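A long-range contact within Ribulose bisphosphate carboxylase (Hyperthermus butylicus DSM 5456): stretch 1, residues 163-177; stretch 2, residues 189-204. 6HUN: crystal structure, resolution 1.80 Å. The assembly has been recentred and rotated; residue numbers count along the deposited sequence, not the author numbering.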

# COMPACT_ATOMS: atom_id res chain seq x y z
N ILE A 163 -21.88 -20.39 -8.20
CA ILE A 163 -22.61 -19.14 -8.45
C ILE A 163 -22.99 -19.00 -9.94
O ILE A 163 -24.14 -18.69 -10.29
N LEU A 164 -22.04 -19.22 -10.83
CA LEU A 164 -22.30 -19.00 -12.24
C LEU A 164 -22.91 -20.23 -12.93
O LEU A 164 -23.32 -20.13 -14.10
N GLY A 165 -22.91 -21.39 -12.28
CA GLY A 165 -23.34 -22.62 -12.95
C GLY A 165 -22.43 -23.06 -14.08
O GLY A 165 -22.91 -23.62 -15.07
N ILE A 166 -21.12 -22.81 -13.97
CA ILE A 166 -20.12 -23.10 -15.00
C ILE A 166 -19.22 -24.20 -14.45
O ILE A 166 -18.34 -23.94 -13.63
N LYS A 167 -19.42 -25.43 -14.92
CA LYS A 167 -18.82 -26.59 -14.26
C LYS A 167 -17.33 -26.74 -14.54
O LYS A 167 -16.57 -27.06 -13.62
N ASP A 168 -16.86 -26.52 -15.81
CA ASP A 168 -15.55 -27.00 -16.26
C ASP A 168 -14.74 -25.97 -17.03
O ASP A 168 -13.54 -25.89 -16.81
N ARG A 169 -15.36 -25.23 -17.95
CA ARG A 169 -14.62 -24.32 -18.82
C ARG A 169 -14.09 -23.12 -18.04
O ARG A 169 -14.51 -22.87 -16.91
N PRO A 170 -13.13 -22.38 -18.61
CA PRO A 170 -12.74 -21.10 -18.01
C PRO A 170 -13.90 -20.11 -18.00
O PRO A 170 -14.75 -20.11 -18.89
N ILE A 171 -13.89 -19.23 -17.02
CA ILE A 171 -14.91 -18.19 -16.99
C ILE A 171 -14.39 -16.97 -17.74
O ILE A 171 -13.20 -16.65 -17.68
N LEU A 172 -15.29 -16.24 -18.40
CA LEU A 172 -14.92 -15.09 -19.22
C LEU A 172 -15.41 -13.77 -18.61
O LEU A 172 -16.55 -13.68 -18.16
N ALA A 173 -14.55 -12.75 -18.67
CA ALA A 173 -14.87 -11.41 -18.17
C ALA A 173 -14.47 -10.35 -19.19
O ALA A 173 -13.53 -10.55 -19.96
N THR A 174 -15.20 -9.23 -19.22
CA THR A 174 -14.89 -8.10 -20.10
C THR A 174 -15.06 -6.78 -19.36
O THR A 174 -16.11 -6.57 -18.75
N VAL A 175 -14.07 -5.91 -19.46
CA VAL A 175 -14.17 -4.49 -19.11
C VAL A 175 -14.59 -3.67 -20.34
O VAL A 175 -13.96 -3.77 -21.41
N PRO A 176 -15.63 -2.84 -20.22
CA PRO A 176 -16.01 -1.95 -21.32
C PRO A 176 -14.86 -1.10 -21.84
O PRO A 176 -13.88 -0.82 -21.15
N LYS A 177 -14.99 -0.70 -23.09
CA LYS A 177 -14.11 0.27 -23.67
C LYS A 177 -14.96 1.41 -24.20
O LYS A 177 -15.97 1.15 -24.88
N ARG A 189 -26.47 -0.21 -21.36
CA ARG A 189 -26.61 -0.82 -22.69
C ARG A 189 -25.32 -1.52 -23.11
O ARG A 189 -25.38 -2.60 -23.70
N VAL A 190 -24.15 -0.95 -22.79
CA VAL A 190 -22.88 -1.60 -23.15
C VAL A 190 -22.78 -2.98 -22.50
O VAL A 190 -22.32 -3.95 -23.13
N ALA A 191 -23.17 -3.08 -21.22
CA ALA A 191 -23.09 -4.35 -20.51
C ALA A 191 -24.01 -5.39 -21.14
O ALA A 191 -23.67 -6.57 -21.21
N TYR A 192 -25.22 -4.97 -21.50
CA TYR A 192 -26.15 -5.90 -22.13
C TYR A 192 -25.52 -6.62 -23.32
O TYR A 192 -25.58 -7.85 -23.41
N GLU A 193 -24.93 -5.88 -24.25
CA GLU A 193 -24.38 -6.52 -25.44
C GLU A 193 -23.29 -7.52 -25.08
O GLU A 193 -23.21 -8.60 -25.69
N ILE A 194 -22.45 -7.17 -24.10
CA ILE A 194 -21.38 -8.05 -23.63
C ILE A 194 -21.98 -9.37 -23.12
O ILE A 194 -21.63 -10.45 -23.60
N LEU A 195 -22.90 -9.30 -22.15
CA LEU A 195 -23.43 -10.53 -21.56
C LEU A 195 -24.25 -11.34 -22.56
O LEU A 195 -24.11 -12.57 -22.63
N ILE A 196 -25.12 -10.67 -23.32
CA ILE A 196 -26.04 -11.35 -24.24
C ILE A 196 -25.31 -12.28 -25.21
O ILE A 196 -25.87 -13.30 -25.63
N GLY A 197 -24.08 -11.98 -25.57
CA GLY A 197 -23.41 -12.89 -26.48
C GLY A 197 -22.59 -14.00 -25.86
O GLY A 197 -21.99 -14.77 -26.60
N GLY A 198 -22.51 -14.11 -24.53
CA GLY A 198 -21.76 -15.23 -23.96
C GLY A 198 -20.72 -14.89 -22.89
O GLY A 198 -20.12 -15.79 -22.30
N ILE A 199 -20.45 -13.62 -22.65
CA ILE A 199 -19.51 -13.31 -21.56
C ILE A 199 -20.25 -13.51 -20.24
O ILE A 199 -21.48 -13.35 -20.17
N ASP A 200 -19.53 -13.98 -19.22
CA ASP A 200 -20.12 -14.38 -17.95
C ASP A 200 -20.14 -13.22 -16.95
O ASP A 200 -21.09 -13.10 -16.19
N LEU A 201 -19.11 -12.38 -16.99
CA LEU A 201 -18.93 -11.31 -16.00
C LEU A 201 -18.61 -10.02 -16.72
O LEU A 201 -17.74 -9.99 -17.60
N VAL A 202 -19.33 -8.94 -16.36
CA VAL A 202 -18.93 -7.61 -16.79
C VAL A 202 -18.15 -6.99 -15.64
O VAL A 202 -18.46 -7.22 -14.47
N LYS A 203 -17.07 -6.32 -15.96
CA LYS A 203 -16.12 -5.89 -14.93
C LYS A 203 -15.89 -4.41 -15.01
O LYS A 203 -15.55 -3.88 -16.07
N ASP A 204 -15.99 -3.73 -13.86
CA ASP A 204 -15.62 -2.33 -13.82
C ASP A 204 -14.12 -2.21 -14.00
O ASP A 204 -13.36 -3.08 -13.57

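The most unusual feature of this contact is the carboxylate of Asp 200, which is buried, with both oxygens hydrogen-bonded to the other stretch. Its CA-to-CB bond points toward stretch 1, with chi1 m at -50°. Arg 169 meets it with two nearly linear hydrogen bonds, NH2 to Asp 200 OD1 at 2.9 Å and NH1 to Asp 200 OD2 at 3.0 Å. The pair forms a salt bridge, and OD1 lies at the edge of the guanidinium, near its plane. To reach it, Arg 169 takes chi1 p and then extends through chi2 t and chi3 t. Its NH1 also donates to Pro 170 O at 3.0 Å. OD2 of Asp 200 accepts a further hydrogen bond from Leu 172 N at 2.8 Å. The acid thus ties down both an arginine and the start of strand 171-174. Ile 166, m at chi1, brings CD1 to 3.5 Å from Asp 200 OD1.

Beyond this point the backbones pair as parallel strands. Leu 172 O accepts from Asp 200 N at 3.2 Å and from Leu 201 N at 3.1 Å. Thr 174 N donates to Leu 201 O at 3.1 Å, and Lys 203 N donates to Thr 174 O at 3.0 Å.

Ala 173 and Leu 201 share one face of the sheet. Ala 173 CB lies 4.1 Å from Leu 201 CB. Leu 201 has chi1 m and chi2 t. Its CD1 lies 3.8 Å from Ile 171 CG2, and its CD2 lies 4.1 Å from Leu 164 CD1. Leu 164 has the same m, t rotamer and points toward stretch 2 from the end of its helix.

Thr 174 and Val 202 occupy the other face. Thr 174, m at chi1, sets CB 3.9 Å from Ile 194 CG2 of the helix. Its OG1 lies 3.8 Å from Ile 199 CG1, an apolar neighbour, and has no hydrogen-bond partner in the model. Ile 199 is m at both chi angles, and its CD1 packs 3.8 Å from Leu 172 CB.

Pro 176 points toward stretch 2 and closes the far end. Its CB is 4.1 Å from Val 190 CG1, and its CD is 4.4 Å from Val 202 CG2. Val 190 is t and Val 202 is p. Nearby, Val 175, t at chi1, places CG2 3.7 Å from Lys 203 CD. The lysine is extended through chi3, and its end leads away from stretch 1. Its NZ is hydrogen-bonded elsewhere in the structure.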

# COMPACT_ATOMS: atom_id res chain seq x y z
CB ILE A 163 -21.77 -17.94 -7.99
CG1 ILE A 163 -21.76 -17.83 -6.47
CG2 ILE A 163 -22.28 -16.65 -8.68
CD1 ILE A 163 -20.61 -16.86 -5.97
CB LEU A 164 -21.00 -18.59 -12.93
CG LEU A 164 -20.57 -17.19 -12.45
CD1 LEU A 164 -19.22 -16.79 -12.97
CD2 LEU A 164 -21.59 -16.09 -12.80
CB ILE A 166 -19.33 -21.86 -15.40
CG1 ILE A 166 -20.29 -20.77 -15.86
CG2 ILE A 166 -18.26 -22.19 -16.46
CD1 ILE A 166 -19.67 -19.46 -16.09
CB LYS A 167 -19.56 -27.86 -14.69
CG LYS A 167 -19.05 -29.09 -13.98
CD LYS A 167 -19.95 -30.30 -14.24
CE LYS A 167 -19.47 -31.54 -13.50
NZ LYS A 167 -18.26 -32.13 -14.13
CB ASP A 168 -15.69 -28.26 -17.19
CG ASP A 168 -16.27 -29.43 -16.47
OD1 ASP A 168 -15.77 -29.73 -15.36
OD2 ASP A 168 -17.23 -30.03 -16.99
CB ARG A 169 -15.52 -23.84 -19.96
CG ARG A 169 -16.68 -22.99 -19.54
CD ARG A 169 -17.25 -22.29 -20.73
NE ARG A 169 -18.55 -21.69 -20.49
CZ ARG A 169 -18.70 -20.46 -19.98
NH1 ARG A 169 -17.64 -19.73 -19.66
NH2 ARG A 169 -19.93 -19.98 -19.81
CB PRO A 170 -11.60 -20.59 -18.92
CG PRO A 170 -11.15 -21.75 -19.72
CD PRO A 170 -12.30 -22.72 -19.82
CB ILE A 171 -15.25 -17.89 -15.51
CG1 ILE A 171 -15.95 -19.12 -14.89
CG2 ILE A 171 -16.05 -16.58 -15.36
CD1 ILE A 171 -16.20 -18.95 -13.40
CB LEU A 172 -15.50 -15.23 -20.62
CG LEU A 172 -15.07 -16.60 -21.21
CD1 LEU A 172 -15.94 -16.95 -22.42
CD2 LEU A 172 -13.59 -16.63 -21.53
CB ALA A 173 -14.14 -11.16 -16.84
CB THR A 174 -15.79 -8.06 -21.33
OG1 THR A 174 -15.49 -9.18 -22.16
CG2 THR A 174 -15.56 -6.76 -22.15
CB VAL A 175 -12.84 -3.96 -18.56
CG1 VAL A 175 -12.96 -2.48 -18.13
CG2 VAL A 175 -12.37 -4.85 -17.43
CB PRO A 176 -17.09 -1.06 -20.69
CG PRO A 176 -17.68 -1.90 -19.61
CD PRO A 176 -16.56 -2.77 -19.09
CB LYS A 177 -13.25 -0.32 -24.79
CG LYS A 177 -12.23 -1.35 -24.33
CD LYS A 177 -11.48 -1.98 -25.52
CE LYS A 177 -10.44 -1.03 -26.17
NZ LYS A 177 -9.15 -1.01 -25.41
CB ARG A 189 -27.04 0.22 -23.73
CG ARG A 189 -28.27 1.06 -23.35
CD ARG A 189 -28.80 1.94 -24.51
NE ARG A 189 -27.84 2.99 -24.86
CZ ARG A 189 -28.02 4.30 -24.66
NH1 ARG A 189 -29.13 4.74 -24.09
NH2 ARG A 189 -27.06 5.16 -24.99
CB VAL A 190 -21.67 -0.72 -22.77
CG1 VAL A 190 -20.35 -1.41 -23.11
CG2 VAL A 190 -21.74 0.62 -23.49
CB ALA A 191 -23.48 -4.17 -19.06
CB TYR A 192 -27.39 -5.14 -22.59
CG TYR A 192 -28.36 -6.03 -23.34
CD1 TYR A 192 -29.01 -7.07 -22.70
CD2 TYR A 192 -28.62 -5.82 -24.68
CE1 TYR A 192 -29.92 -7.88 -23.37
CE2 TYR A 192 -29.53 -6.64 -25.37
CZ TYR A 192 -30.16 -7.67 -24.70
OH TYR A 192 -31.07 -8.51 -25.36
CB GLU A 193 -23.83 -5.46 -26.39
CG GLU A 193 -24.66 -4.21 -26.41
CD GLU A 193 -24.52 -3.44 -27.70
OE1 GLU A 193 -23.63 -2.57 -27.78
OE2 GLU A 193 -25.32 -3.70 -28.63
CB ILE A 194 -20.54 -7.34 -22.55
CG1 ILE A 194 -19.65 -6.26 -23.19
CG2 ILE A 194 -19.67 -8.30 -21.72
CD1 ILE A 194 -19.21 -5.14 -22.25
CB LEU A 195 -24.29 -10.21 -20.36
CG LEU A 195 -23.57 -9.36 -19.28
CD1 LEU A 195 -24.54 -9.19 -18.16
CD2 LEU A 195 -22.33 -10.06 -18.80
CB ILE A 196 -26.89 -10.31 -25.00
CG1 ILE A 196 -28.22 -10.92 -25.41
CG2 ILE A 196 -26.16 -9.76 -26.24
CD1 ILE A 196 -29.15 -11.13 -24.25
CB ILE A 199 -18.90 -11.91 -21.73
CG1 ILE A 199 -18.05 -11.85 -22.99
CG2 ILE A 199 -18.04 -11.49 -20.48
CD1 ILE A 199 -17.21 -13.07 -23.23
CB ASP A 200 -19.35 -15.55 -17.33
CG ASP A 200 -19.13 -16.69 -18.33
OD1 ASP A 200 -20.15 -17.28 -18.83
OD2 ASP A 200 -17.94 -16.97 -18.61
CB LEU A 201 -17.81 -11.63 -15.01
CG LEU A 201 -17.98 -12.90 -14.18
CD1 LEU A 201 -16.63 -13.23 -13.60
CD2 LEU A 201 -18.98 -12.68 -13.05
CB VAL A 202 -20.16 -6.77 -17.21
CG1 VAL A 202 -21.23 -6.86 -16.19
CG2 VAL A 202 -19.76 -5.30 -17.46
CB LYS A 203 -14.80 -6.64 -15.09
CG LYS A 203 -13.69 -6.41 -14.04
CD LYS A 203 -12.50 -7.25 -14.56
CE LYS A 203 -11.30 -7.19 -13.65
NZ LYS A 203 -10.10 -6.49 -14.25
CB ASP A 204 -15.97 -1.73 -12.45
CG ASP A 204 -17.40 -1.32 -12.33
OD1 ASP A 204 -18.21 -1.33 -13.34
OD2 ASP A 204 -17.74 -1.00 -11.16